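Local coordinates for protein transcription termination factor NusA (Planctomyces limnophilus, PDB 4MTN) that probably takes part in both transcription termination and antitermination, binding the core RNA polymerase and the nascent RNA, at residues A[280-285]-A[316-321]; A[289-294]-A[310-315]; A[257-262]-A[268-273]; A[341-346]-A[352-357]. All blocks are in the same frame, centred on the assembly; numbering follows the deposited sequence.

All four contacts are apolar side-chain packing, with no hydrogen bond across any of them. Contacts 1, 2 and 3 hold helices against the three-stranded sheet of the second KH domain, and each uses a different strand: 278-282, 309-313 and 269-273. Contacts 1 and 2 meet where strands 278-282 and 309-313 pair, and V281 N and V283 N probably bond to D311 O and M313 O. M262 of contact 3 reaches V312 of contact 2. Contact 4 lies in the helix-hairpin-helix region and packs helix on helix, without a sheet. In contacts 1 and 4 all the touching residues are buried. Contacts 2 and 3 are partly buried and use smaller groups, namely valine, alanine and proline, with one isoleucine.

Contact 1 of 4, residues A[280-285]-A[316-321]; sequences LVLVRD and EELDQQ
The central strand of the second KH domain, 278-282, packs here against helix 316-330, the helix that follows the last strand of the same sheet. L280 and L282 sit two residues apart on the strand. Both meet L318 in the first turn of the helix. L280 and L318 reach toward each other tip to tip, with L280 CD2 3.9 Å from L318 CD1. L282 comes in differently. It crosses L318 at about a right angle, and its CD2 lies 3.7 Å from L318 CD2. L318 therefore uses one methyl for each partner. Its CG is turned anti to the backbone N (chi1 174°), which carries the branch out to both strand leucines. All three leucines are buried, and no polar group joins the segments. I271 of the neighbouring strand 269-273 touches L280 and L282, and R315 touches L282. Past the end of strand 278-282 the chemistry changes. The acids D285 and E316 are exposed and come near each other without a bond, D285 OD2 being 4.6 Å from E316 OE1.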
loop_
_atom_site.group_PDB
_atom_site.type_symbol
_atom_site.label_atom_id
_atom_site.label_comp_id
_atom_site.label_asym_id
_atom_site.label_seq_id
_atom_site.Cartn_x
_atom_site.Cartn_y
_atom_site.Cartn_z
ATOM N N LEU A 280 -11.980 11.616 -20.041
ATOM C CA LEU A 280 -13.145 11.122 -20.762
ATOM C C LEU A 280 -12.722 10.377 -22.024
ATOM O O LEU A 280 -12.189 10.971 -22.961
ATOM C CB LEU A 280 -14.086 12.276 -21.112
ATOM C CG LEU A 280 -15.485 11.895 -21.595
ATOM C CD1 LEU A 280 -16.200 11.055 -20.547
ATOM C CD2 LEU A 280 -16.289 13.141 -21.926
ATOM N N VAL A 281 -12.966 9.070 -22.040
ATOM C CA VAL A 281 -12.550 8.225 -23.152
ATOM C C VAL A 281 -13.732 7.825 -24.031
ATOM O O VAL A 281 -14.684 7.200 -23.562
ATOM C CB VAL A 281 -11.838 6.954 -22.648
ATOM C CG1 VAL A 281 -11.641 5.963 -23.783
ATOM C CG2 VAL A 281 -10.505 7.314 -22.008
ATOM N N LEU A 282 -13.663 8.191 -25.308
ATOM C CA LEU A 282 -14.717 7.867 -26.262
ATOM C C LEU A 282 -14.430 6.553 -26.984
ATOM O O LEU A 282 -13.363 6.372 -27.574
ATOM C CB LEU A 282 -14.889 9.001 -27.273
ATOM C CG LEU A 282 -15.460 10.294 -26.692
ATOM C CD1 LEU A 282 -15.570 11.367 -27.761
ATOM C CD2 LEU A 282 -16.813 10.029 -26.052
ATOM N N VAL A 283 -15.397 5.643 -26.936
ATOM C CA VAL A 283 -15.221 4.294 -27.462
ATOM C C VAL A 283 -16.456 3.841 -28.241
ATOM O O VAL A 283 -17.585 4.023 -27.789
ATOM C CB VAL A 283 -14.922 3.296 -26.318
ATOM C CG1 VAL A 283 -15.198 1.871 -26.747
ATOM C CG2 VAL A 283 -13.484 3.445 -25.842
ATOM N N ARG A 284 -16.233 3.253 -29.415
ATOM C CA ARG A 284 -17.323 2.775 -30.260
ATOM C C ARG A 284 -18.072 1.617 -29.604
ATOM O O ARG A 284 -17.547 0.953 -28.712
ATOM C CB ARG A 284 -16.787 2.354 -31.630
ATOM C CG ARG A 284 -15.567 1.451 -31.564
ATOM C CD ARG A 284 -15.022 1.144 -32.950
ATOM N NE ARG A 284 -13.813 0.329 -32.889
ATOM C CZ ARG A 284 -13.093 -0.025 -33.948
ATOM N NH1 ARG A 284 -13.458 0.365 -35.161
ATOM N NH2 ARG A 284 -12.006 -0.769 -33.794
ATOM N N ASP A 285 -19.302 1.387 -30.057
ATOM C CA ASP A 285 -20.217 0.439 -29.422
ATOM C C ASP A 285 -19.654 -0.973 -29.255
ATOM O O ASP A 285 -19.777 -1.569 -28.185
ATOM C CB ASP A 285 -21.522 0.366 -30.217
ATOM C CG ASP A 285 -22.185 1.719 -30.371
ATOM O OD1 ASP A 285 -22.911 2.136 -29.444
ATOM O OD2 ASP A 285 -21.980 2.367 -31.420
ATOM N N GLU A 316 -22.282 9.047 -29.326
ATOM C CA GLU A 316 -23.715 9.300 -29.419
ATOM C C GLU A 316 -24.347 9.493 -28.046
ATOM O O GLU A 316 -25.175 10.385 -27.858
ATOM C CB GLU A 316 -24.416 8.154 -30.157
ATOM C CG GLU A 316 -24.151 8.115 -31.657
ATOM C CD GLU A 316 -22.756 7.625 -31.997
ATOM O OE1 GLU A 316 -22.121 6.984 -31.134
ATOM O OE2 GLU A 316 -22.295 7.883 -33.130
ATOM N N GLU A 317 -23.954 8.661 -27.088
ATOM C CA GLU A 317 -24.512 8.747 -25.744
ATOM C C GLU A 317 -23.873 9.892 -24.964
ATOM O O GLU A 317 -24.381 10.299 -23.920
ATOM C CB GLU A 317 -24.337 7.424 -24.994
ATOM C CG GLU A 317 -22.928 7.148 -24.505
ATOM C CD GLU A 317 -22.781 5.749 -23.938
ATOM O OE1 GLU A 317 -23.592 4.871 -24.302
ATOM O OE2 GLU A 317 -21.860 5.526 -23.124
ATOM N N LEU A 318 -22.760 10.410 -25.475
ATOM C CA LEU A 318 -22.148 11.600 -24.896
ATOM C C LEU A 318 -22.937 12.839 -25.298
ATOM O O LEU A 318 -23.229 13.693 -24.464
ATOM C CB LEU A 318 -20.690 11.741 -25.334
ATOM C CG LEU A 318 -20.010 13.036 -24.879
ATOM C CD1 LEU A 318 -19.943 13.106 -23.358
ATOM C CD2 LEU A 318 -18.624 13.174 -25.490
ATOM N N ASP A 319 -23.278 12.927 -26.580
ATOM C CA ASP A 319 -24.073 14.036 -27.096
ATOM C C ASP A 319 -25.421 14.102 -26.390
ATOM O O ASP A 319 -25.941 15.183 -26.117
ATOM C CB ASP A 319 -24.277 13.898 -28.607
ATOM C CG ASP A 319 -22.968 13.818 -29.367
ATOM O OD1 ASP A 319 -21.965 14.389 -28.889
ATOM O OD2 ASP A 319 -22.942 13.184 -30.442
ATOM N N GLN A 320 -25.978 12.932 -26.099
ATOM C CA GLN A 320 -27.218 12.836 -25.342
ATOM C C GLN A 320 -26.988 13.273 -23.900
ATOM O O GLN A 320 -27.868 13.855 -23.266
ATOM C CB GLN A 320 -27.765 11.408 -25.388
ATOM C CG GLN A 320 -29.060 11.205 -24.621
ATOM C CD GLN A 320 -29.501 9.756 -24.601
ATOM O OE1 GLN A 320 -28.892 8.901 -25.246
ATOM N NE2 GLN A 320 -30.566 9.471 -23.861
ATOM N N GLN A 321 -25.791 12.997 -23.394
ATOM C CA GLN A 321 -25.439 13.337 -22.020
ATOM C C GLN A 321 -25.249 14.843 -21.858
ATOM O O GLN A 321 -25.583 15.410 -20.819
ATOM C CB GLN A 321 -24.169 12.600 -21.593
ATOM C CG GLN A 321 -24.093 12.298 -20.108
ATOM C CD GLN A 321 -24.892 11.068 -19.726
ATOM O OE1 GLN A 321 -25.114 10.178 -20.548
ATOM N NE2 GLN A 321 -25.330 11.010 -18.473
#

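Contact 2 of 4, residues A[289-294]-A[310-315]; sequences SLAIGK and IDVMTR
V312 packs against the last turn of helix 285-292, in the type II KH fold of the second KH domain. It lies on strand 309-313, at an edge of the three-stranded sheet, and its side chain points toward the helix. Two neighbouring helix residues receive it. A291 CB is 4.0 Å from V312 CG1, a plain methyl-to-methyl contact. I292 and V312 slide past each other in opposite directions, so that I292 CD1 comes to rest 3.8 Å from V312 CB. The CG1 branch of I292 lies anti to the carbonyl carbon (chi1 -60°), and this branch carries CD1 to the valine.

The next shell is also apolar. V299 of helix 297-306 touches both I292 and V312. The selenomethionine M262 touches A291 and V312, and L288 adds a further contact to V312. Beyond I292 the helix stops at G293. Its phi is positive (106°), and at its backbone angles a side chain would be jammed against the carbonyl O of I292. G293 begins the sequence GKRG, the GXXG loop of KH domains, which in relatives meets the nucleic acid backbone. A291 O is held by N298 ND2 on the far side of that loop. At the other end of the contact, strand 309-313 leads into helix 316-330. There T314 OG1 caps the start of the helix by a hydrogen bond with E317 N.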
loop_
_atom_site.group_PDB
_atom_site.type_symbol
_atom_site.label_atom_id
_atom_site.label_comp_id
_atom_site.label_asym_id
_atom_site.label_seq_id
_atom_site.Cartn_x
_atom_site.Cartn_y
_atom_site.Cartn_z
ATOM N N SER A 289 -17.866 -2.935 -24.413
ATOM C CA SER A 289 -17.830 -4.003 -23.418
ATOM C C SER A 289 -16.400 -4.396 -23.064
ATOM O O SER A 289 -16.090 -4.675 -21.906
ATOM C CB SER A 289 -18.597 -5.228 -23.922
ATOM O OG SER A 289 -18.499 -6.305 -23.004
ATOM N N LEU A 290 -15.532 -4.415 -24.069
ATOM C CA LEU A 290 -14.142 -4.797 -23.868
ATOM C C LEU A 290 -13.397 -3.714 -23.092
ATOM O O LEU A 290 -12.509 -4.010 -22.288
ATOM C CB LEU A 290 -13.464 -5.059 -25.217
ATOM C CG LEU A 290 -12.264 -6.007 -25.251
ATOM C CD1 LEU A 290 -12.123 -6.623 -26.635
ATOM C CD2 LEU A 290 -10.983 -5.286 -24.864
ATOM N N ALA A 291 -13.769 -2.461 -23.336
ATOM C CA ALA A 291 -13.147 -1.325 -22.666
ATOM C C ALA A 291 -13.387 -1.381 -21.162
ATOM O O ALA A 291 -12.462 -1.200 -20.373
ATOM C CB ALA A 291 -13.672 -0.016 -23.240
ATOM N N ILE A 292 -14.632 -1.645 -20.776
ATOM C CA ILE A 292 -15.014 -1.705 -19.369
ATOM C C ILE A 292 -14.376 -2.891 -18.650
ATOM O O ILE A 292 -13.744 -2.727 -17.606
ATOM C CB ILE A 292 -16.545 -1.799 -19.211
ATOM C CG1 ILE A 292 -17.224 -0.570 -19.826
ATOM C CG2 ILE A 292 -16.924 -1.943 -17.747
ATOM C CD1 ILE A 292 -16.769 0.742 -19.229
ATOM N N GLY A 293 -14.534 -4.080 -19.220
ATOM C CA GLY A 293 -14.053 -5.298 -18.593
ATOM C C GLY A 293 -15.206 -6.098 -18.022
ATOM O O GLY A 293 -16.352 -5.647 -18.056
ATOM N N LYS A 294 -14.902 -7.284 -17.503
ATOM C CA LYS A 294 -15.919 -8.179 -16.954
ATOM C C LYS A 294 -16.743 -7.503 -15.863
ATOM O O LYS A 294 -17.925 -7.215 -16.051
ATOM C CB LYS A 294 -15.267 -9.448 -16.403
ATOM N N ILE A 310 -11.094 7.387 -15.393
ATOM C CA ILE A 310 -11.490 7.139 -16.771
ATOM C C ILE A 310 -12.982 6.843 -16.882
ATOM O O ILE A 310 -13.490 5.913 -16.255
ATOM C CB ILE A 310 -10.695 5.970 -17.381
ATOM C CG1 ILE A 310 -9.201 6.297 -17.398
ATOM C CG2 ILE A 310 -11.192 5.659 -18.783
ATOM C CD1 ILE A 310 -8.349 5.221 -18.034
ATOM N N ASP A 311 -13.679 7.644 -17.681
ATOM C CA ASP A 311 -15.100 7.439 -17.930
ATOM C C ASP A 311 -15.315 7.052 -19.390
ATOM O O ASP A 311 -15.105 7.863 -20.291
ATOM C CB ASP A 311 -15.896 8.699 -17.585
ATOM C CG ASP A 311 -17.351 8.407 -17.275
ATOM O OD1 ASP A 311 -17.849 7.337 -17.686
ATOM O OD2 ASP A 311 -17.998 9.249 -16.618
ATOM N N VAL A 312 -15.734 5.811 -19.619
ATOM C CA VAL A 312 -15.880 5.298 -20.978
ATOM C C VAL A 312 -17.306 5.431 -21.501
ATOM O O VAL A 312 -18.243 4.857 -20.946
ATOM C CB VAL A 312 -15.453 3.822 -21.067
ATOM C CG1 VAL A 312 -15.753 3.266 -22.450
ATOM C CG2 VAL A 312 -13.979 3.684 -20.747
HETATM N N MSE A 313 -17.455 6.199 -22.576
HETATM C CA MSE A 313 -18.742 6.384 -23.233
HETATM C C MSE A 313 -18.576 6.319 -24.746
HETATM O O MSE A 313 -17.457 6.356 -25.256
HETATM C CB MSE A 313 -19.370 7.726 -22.843
HETATM C CG MSE A 313 -19.558 7.937 -21.352
HETATM SE SE MSE A 313 -20.222 9.724 -20.954
HETATM C CE MSE A 313 -21.960 9.594 -21.823
ATOM N N THR A 314 -19.691 6.217 -25.462
ATOM C CA THR A 314 -19.664 6.367 -26.910
ATOM C C THR A 314 -19.840 7.845 -27.234
ATOM O O THR A 314 -20.023 8.661 -26.331
ATOM C CB THR A 314 -20.762 5.538 -27.605
ATOM O OG1 THR A 314 -22.039 6.152 -27.393
ATOM C CG2 THR A 314 -20.785 4.117 -27.062
ATOM N N ARG A 315 -19.788 8.194 -28.514
ATOM C CA ARG A 315 -19.956 9.585 -28.915
ATOM C C ARG A 315 -21.430 9.976 -28.905
ATOM O O ARG A 315 -21.786 11.089 -28.521
ATOM C CB ARG A 315 -19.353 9.831 -30.298
ATOM C CG ARG A 315 -19.380 11.290 -30.727
ATOM C CD ARG A 315 -18.482 12.142 -29.843
ATOM N NE ARG A 315 -18.800 13.564 -29.942
ATOM C CZ ARG A 315 -18.090 14.532 -29.369
ATOM N NH1 ARG A 315 -17.011 14.234 -28.658
ATOM N NH2 ARG A 315 -18.455 15.799 -29.511
#

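Contact 3 of 4, residues A[257-262]-A[268-273]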
loop_
_atom_site.group_PDB
_atom_site.type_symbol
_atom_site.label_atom_id
_atom_site.label_comp_id
_atom_site.label_asym_id
_atom_site.label_seq_id
_atom_site.Cartn_x
_atom_site.Cartn_y
_atom_site.Cartn_z
ATOM N N LEU A 257 -0.465 7.422 -23.298
ATOM C CA LEU A 257 -0.557 6.519 -22.154
ATOM C C LEU A 257 -1.950 5.931 -21.922
ATOM O O LEU A 257 -2.083 4.733 -21.670
ATOM C CB LEU A 257 -0.101 7.242 -20.885
ATOM C CG LEU A 257 -0.187 6.435 -19.590
ATOM C CD1 LEU A 257 0.692 5.195 -19.669
ATOM C CD2 LEU A 257 0.197 7.296 -18.398
ATOM N N VAL A 258 -2.984 6.766 -21.998
ATOM C CA VAL A 258 -4.342 6.305 -21.711
ATOM C C VAL A 258 -4.855 5.278 -22.734
ATOM O O VAL A 258 -5.377 4.239 -22.333
ATOM C CB VAL A 258 -5.339 7.489 -21.613
ATOM C CG1 VAL A 258 -6.772 6.983 -21.567
ATOM C CG2 VAL A 258 -5.030 8.343 -20.396
ATOM N N PRO A 259 -4.709 5.547 -24.050
ATOM C CA PRO A 259 -5.095 4.478 -24.981
ATOM C C PRO A 259 -4.287 3.194 -24.785
ATOM O O PRO A 259 -4.817 2.102 -24.986
ATOM C CB PRO A 259 -4.808 5.089 -26.355
ATOM C CG PRO A 259 -4.938 6.549 -26.143
ATOM C CD PRO A 259 -4.394 6.797 -24.769
ATOM N N ASN A 260 -3.023 3.334 -24.395
ATOM C CA ASN A 260 -2.173 2.183 -24.112
ATOM C C ASN A 260 -2.685 1.374 -22.927
ATOM O O ASN A 260 -2.633 0.144 -22.932
ATOM C CB ASN A 260 -0.735 2.635 -23.845
ATOM C CG ASN A 260 -0.033 3.124 -25.096
ATOM O OD1 ASN A 260 -0.639 3.228 -26.162
ATOM N ND2 ASN A 260 1.253 3.430 -24.970
ATOM N N ALA A 261 -3.177 2.074 -21.910
ATOM C CA ALA A 261 -3.682 1.428 -20.705
ATOM C C ALA A 261 -5.081 0.858 -20.927
ATOM O O ALA A 261 -5.530 -0.014 -20.184
ATOM C CB ALA A 261 -3.687 2.412 -19.542
HETATM N N MSE A 262 -5.762 1.353 -21.957
HETATM C CA MSE A 262 -7.120 0.915 -22.261
HETATM C C MSE A 262 -7.141 -0.331 -23.142
HETATM O O MSE A 262 -8.211 -0.827 -23.497
HETATM C CB MSE A 262 -7.905 2.042 -22.935
HETATM C CG MSE A 262 -8.333 3.152 -21.990
HETATM SE SE MSE A 262 -9.488 2.510 -20.556
HETATM C CE MSE A 262 -10.951 1.812 -21.638
ATOM N N GLU A 268 -11.079 6.071 -29.543
ATOM C CA GLU A 268 -11.244 7.123 -30.539
ATOM C C GLU A 268 -10.697 8.457 -30.040
ATOM O O GLU A 268 -9.707 8.966 -30.566
ATOM C CB GLU A 268 -12.718 7.271 -30.925
ATOM C CG GLU A 268 -13.208 6.253 -31.947
ATOM C CD GLU A 268 -13.267 4.841 -31.395
ATOM O OE1 GLU A 268 -13.328 4.683 -30.157
ATOM O OE2 GLU A 268 -13.252 3.886 -32.201
ATOM N N ASP A 269 -11.343 9.022 -29.023
ATOM C CA ASP A 269 -10.929 10.311 -28.476
ATOM C C ASP A 269 -10.568 10.229 -26.997
ATOM O O ASP A 269 -11.151 9.449 -26.244
ATOM C CB ASP A 269 -12.031 11.354 -28.675
ATOM C CG ASP A 269 -12.089 11.881 -30.093
ATOM O OD1 ASP A 269 -11.029 11.949 -30.748
ATOM O OD2 ASP A 269 -13.198 12.232 -30.551
ATOM N N VAL A 270 -9.599 11.044 -26.592
ATOM C CA VAL A 270 -9.222 11.165 -25.190
ATOM C C VAL A 270 -9.429 12.601 -24.723
ATOM O O VAL A 270 -8.747 13.518 -25.183
ATOM C CB VAL A 270 -7.758 10.753 -24.950
ATOM C CG1 VAL A 270 -7.346 11.061 -23.518
ATOM C CG2 VAL A 270 -7.565 9.276 -25.259
ATOM N N ILE A 271 -10.376 12.791 -23.809
ATOM C CA ILE A 271 -10.728 14.124 -23.336
ATOM C C ILE A 271 -10.337 14.317 -21.873
ATOM O O ILE A 271 -10.690 13.510 -21.014
ATOM C CB ILE A 271 -12.236 14.393 -23.498
ATOM C CG1 ILE A 271 -12.668 14.127 -24.943
ATOM C CG2 ILE A 271 -12.575 15.818 -23.083
ATOM C CD1 ILE A 271 -14.155 14.283 -25.179
ATOM N N LEU A 272 -9.606 15.393 -21.601
ATOM C CA LEU A 272 -9.143 15.684 -20.249
ATOM C C LEU A 272 -10.078 16.655 -19.531
ATOM O O LEU A 272 -10.382 17.732 -20.043
ATOM C CB LEU A 272 -7.722 16.256 -20.279
ATOM C CG LEU A 272 -6.546 15.283 -20.410
ATOM C CD1 LEU A 272 -6.470 14.670 -21.802
ATOM C CD2 LEU A 272 -5.240 15.979 -20.059
ATOM N N CYS A 273 -10.529 16.263 -18.343
ATOM C CA CYS A 273 -11.368 17.119 -17.510
ATOM C C CYS A 273 -10.693 17.367 -16.163
ATOM O O CYS A 273 -11.005 16.697 -15.178
ATOM C CB CYS A 273 -12.749 16.494 -17.303
ATOM S SG CYS A 273 -13.619 16.062 -18.829
#
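This is a small helix-on-sheet contact inside the second KH domain. Helix 254-261 comes just before the strand it packs on, 269-273, and a short loop joins the two. V270 carries the strand side of the contact. It points toward the helix and meets V258 and P259. Its CG2 methyl does the touching. V270 CG2 lies 3.9 Å from P259 CG and 4.1 Å from P259 CD, so the methyl meets the CG-CD side of the proline ring. The two side chains cross obliquely. V258 is looser, with its CG1 4.4 Å from V270 CG2. The CG2 branch of V270 stands beside its own backbone N, anti to the carbonyl carbon, and this turns it to P259, with V258 a little farther off.

P259 has no backbone N-H to give to the preceding turn, and the helix is kinked at this point. The proline thus breaks one helix bond and also offers its ring to V270. A polar tie lies close by, where Q255 NE2 bonds to V270 O.

Around the contact, V279 of strand 278-282 touches V270, and V281 of the same strand touches V258. V306 of helix 297-306 packs on V258 as well. Helix 254-261 thus packs on strands 269-273 and 278-282 and also touches helix 297-306.

Contact 4 of 4, residues A[341-346]-A[352-357]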
loop_
_atom_site.group_PDB
_atom_site.type_symbol
_atom_site.label_atom_id
_atom_site.label_comp_id
_atom_site.label_asym_id
_atom_site.label_seq_id
_atom_site.Cartn_x
_atom_site.Cartn_y
_atom_site.Cartn_z
ATOM N N GLU A 341 -24.177 25.553 -19.416
ATOM C CA GLU A 341 -23.411 25.114 -20.577
ATOM C C GLU A 341 -21.913 25.124 -20.285
ATOM O O GLU A 341 -21.161 24.317 -20.832
ATOM C CB GLU A 341 -23.714 25.998 -21.788
ATOM C CG GLU A 341 -25.079 25.756 -22.409
ATOM C CD GLU A 341 -25.357 26.676 -23.580
ATOM O OE1 GLU A 341 -24.506 27.543 -23.870
ATOM O OE2 GLU A 341 -26.425 26.532 -24.209
ATOM N N GLY A 342 -21.487 26.041 -19.422
ATOM C CA GLY A 342 -20.093 26.132 -19.033
ATOM C C GLY A 342 -19.648 24.918 -18.240
ATOM O O GLY A 342 -18.547 24.403 -18.437
ATOM N N LEU A 343 -20.512 24.463 -17.340
ATOM C CA LEU A 343 -20.234 23.284 -16.526
ATOM C C LEU A 343 -20.133 22.032 -17.390
ATOM O O LEU A 343 -19.213 21.230 -17.232
ATOM C CB LEU A 343 -21.319 23.099 -15.463
ATOM C CG LEU A 343 -21.381 24.140 -14.345
ATOM C CD1 LEU A 343 -22.676 23.998 -13.563
ATOM C CD2 LEU A 343 -20.179 24.004 -13.424
ATOM N N VAL A 344 -21.088 21.878 -18.301
ATOM C CA VAL A 344 -21.145 20.719 -19.184
ATOM C C VAL A 344 -19.942 20.681 -20.123
ATOM O O VAL A 344 -19.397 19.613 -20.411
ATOM C CB VAL A 344 -22.448 20.715 -20.012
ATOM C CG1 VAL A 344 -22.494 19.517 -20.940
ATOM C CG2 VAL A 344 -23.652 20.716 -19.091
ATOM N N SER A 345 -19.524 21.854 -20.584
ATOM C CA SER A 345 -18.377 21.963 -21.477
ATOM C C SER A 345 -17.080 21.585 -20.769
ATOM O O SER A 345 -16.099 21.207 -21.412
ATOM C CB SER A 345 -18.270 23.383 -22.035
ATOM O OG SER A 345 -17.965 24.313 -21.010
ATOM N N GLN A 346 -17.081 21.692 -19.445
ATOM C CA GLN A 346 -15.892 21.401 -18.652
ATOM C C GLN A 346 -15.893 19.968 -18.116
ATOM O O GLN A 346 -14.993 19.578 -17.371
ATOM C CB GLN A 346 -15.767 22.396 -17.500
ATOM C CG GLN A 346 -14.333 22.708 -17.119
ATOM C CD GLN A 346 -13.607 23.505 -18.185
ATOM O OE1 GLN A 346 -14.228 24.219 -18.974
ATOM N NE2 GLN A 346 -12.284 23.387 -18.214
ATOM N N GLU A 352 -23.854 14.437 -9.345
ATOM C CA GLU A 352 -22.750 13.958 -8.522
ATOM C C GLU A 352 -21.487 14.753 -8.823
ATOM O O GLU A 352 -20.739 15.118 -7.916
ATOM C CB GLU A 352 -22.502 12.465 -8.760
ATOM C CG GLU A 352 -23.528 11.536 -8.123
ATOM C CD GLU A 352 -24.857 11.514 -8.861
ATOM O OE1 GLU A 352 -24.960 12.138 -9.937
ATOM O OE2 GLU A 352 -25.801 10.868 -8.360
ATOM N N ASP A 353 -21.262 15.021 -10.105
ATOM C CA ASP A 353 -20.091 15.767 -10.544
ATOM C C ASP A 353 -20.163 17.218 -10.089
ATOM O O ASP A 353 -19.144 17.836 -9.782
ATOM C CB ASP A 353 -19.952 15.703 -12.067
ATOM C CG ASP A 353 -19.971 14.283 -12.595
ATOM O OD1 ASP A 353 -19.574 13.362 -11.850
ATOM O OD2 ASP A 353 -20.383 14.087 -13.758
ATOM N N LEU A 354 -21.375 17.760 -10.051
ATOM C CA LEU A 354 -21.575 19.148 -9.661
ATOM C C LEU A 354 -21.431 19.324 -8.154
ATOM O O LEU A 354 -20.959 20.357 -7.685
ATOM C CB LEU A 354 -22.947 19.642 -10.123
ATOM C CG LEU A 354 -23.258 21.118 -9.867
ATOM C CD1 LEU A 354 -22.154 22.002 -10.425
ATOM C CD2 LEU A 354 -24.604 21.493 -10.464
ATOM N N SER A 355 -21.835 18.307 -7.399
ATOM C CA SER A 355 -21.791 18.375 -5.943
ATOM C C SER A 355 -20.360 18.331 -5.424
ATOM O O SER A 355 -20.061 18.867 -4.357
ATOM C CB SER A 355 -22.608 17.236 -5.328
ATOM O OG SER A 355 -22.108 15.973 -5.733
ATOM N N VAL A 356 -19.477 17.689 -6.183
ATOM C CA VAL A 356 -18.082 17.550 -5.781
ATOM C C VAL A 356 -17.204 18.654 -6.367
ATOM O O VAL A 356 -15.985 18.634 -6.201
ATOM C CB VAL A 356 -17.509 16.180 -6.195
ATOM C CG1 VAL A 356 -18.334 15.056 -5.588
ATOM C CG2 VAL A 356 -17.459 16.055 -7.709
ATOM N N ILE A 357 -17.823 19.608 -7.058
ATOM C CA ILE A 357 -17.081 20.708 -7.668
ATOM C C ILE A 357 -16.373 21.544 -6.606
ATOM O O ILE A 357 -16.821 21.629 -5.460
ATOM C CB ILE A 357 -17.999 21.628 -8.512
ATOM C CG1 ILE A 357 -17.181 22.403 -9.548
ATOM C CG2 ILE A 357 -18.779 22.592 -7.627
ATOM C CD1 ILE A 357 -18.001 23.355 -10.391
#
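L343 of helix 337-345 meets L354 of helix 351-355 and I357 just after it, and crosses each of them at about a right angle. The pair of crossings splits its two methyls. L343 CD1 lies 3.8 Å from L354 CD1, and L343 CD2 lies 3.8 Å from I357 CD1. L354 CD1 also comes within 4.1 Å of L343 CD2, so it sits by both branches of the leucine. The CB of L343 points toward the other segment. L354 leaves its helix across the line between the segments, and its CG lies anti to the backbone N (chi1 -176°), which turns CD1 back to L343. I357 follows the end of helix 351-355 and points at L343 with an extended chain (chi2 -178°), so its CD1 leads. All three side chains are buried and apolar.

Each segment also has a serine bonded to the carbonyl three residues earlier. S345 OG gives a hydrogen bond of 2.6 Å to G342 O, and S355 OG gives one of 2.7 Å to E352 O. In both, the hydroxyl stands above the carbonyl plane.

The contact lies in the helix-hairpin-helix region, and a short connection joins the two helices. L362 of helix 359-366 touches both L343 and I357, and M365 adds to L343. Y329 of helix 316-330 and A380 of helix 370-399 lie against L354. D353 OD1 makes a salt bridge with R278 NH2, which ties helix 351-355 to strand 278-282 of the KH sheet.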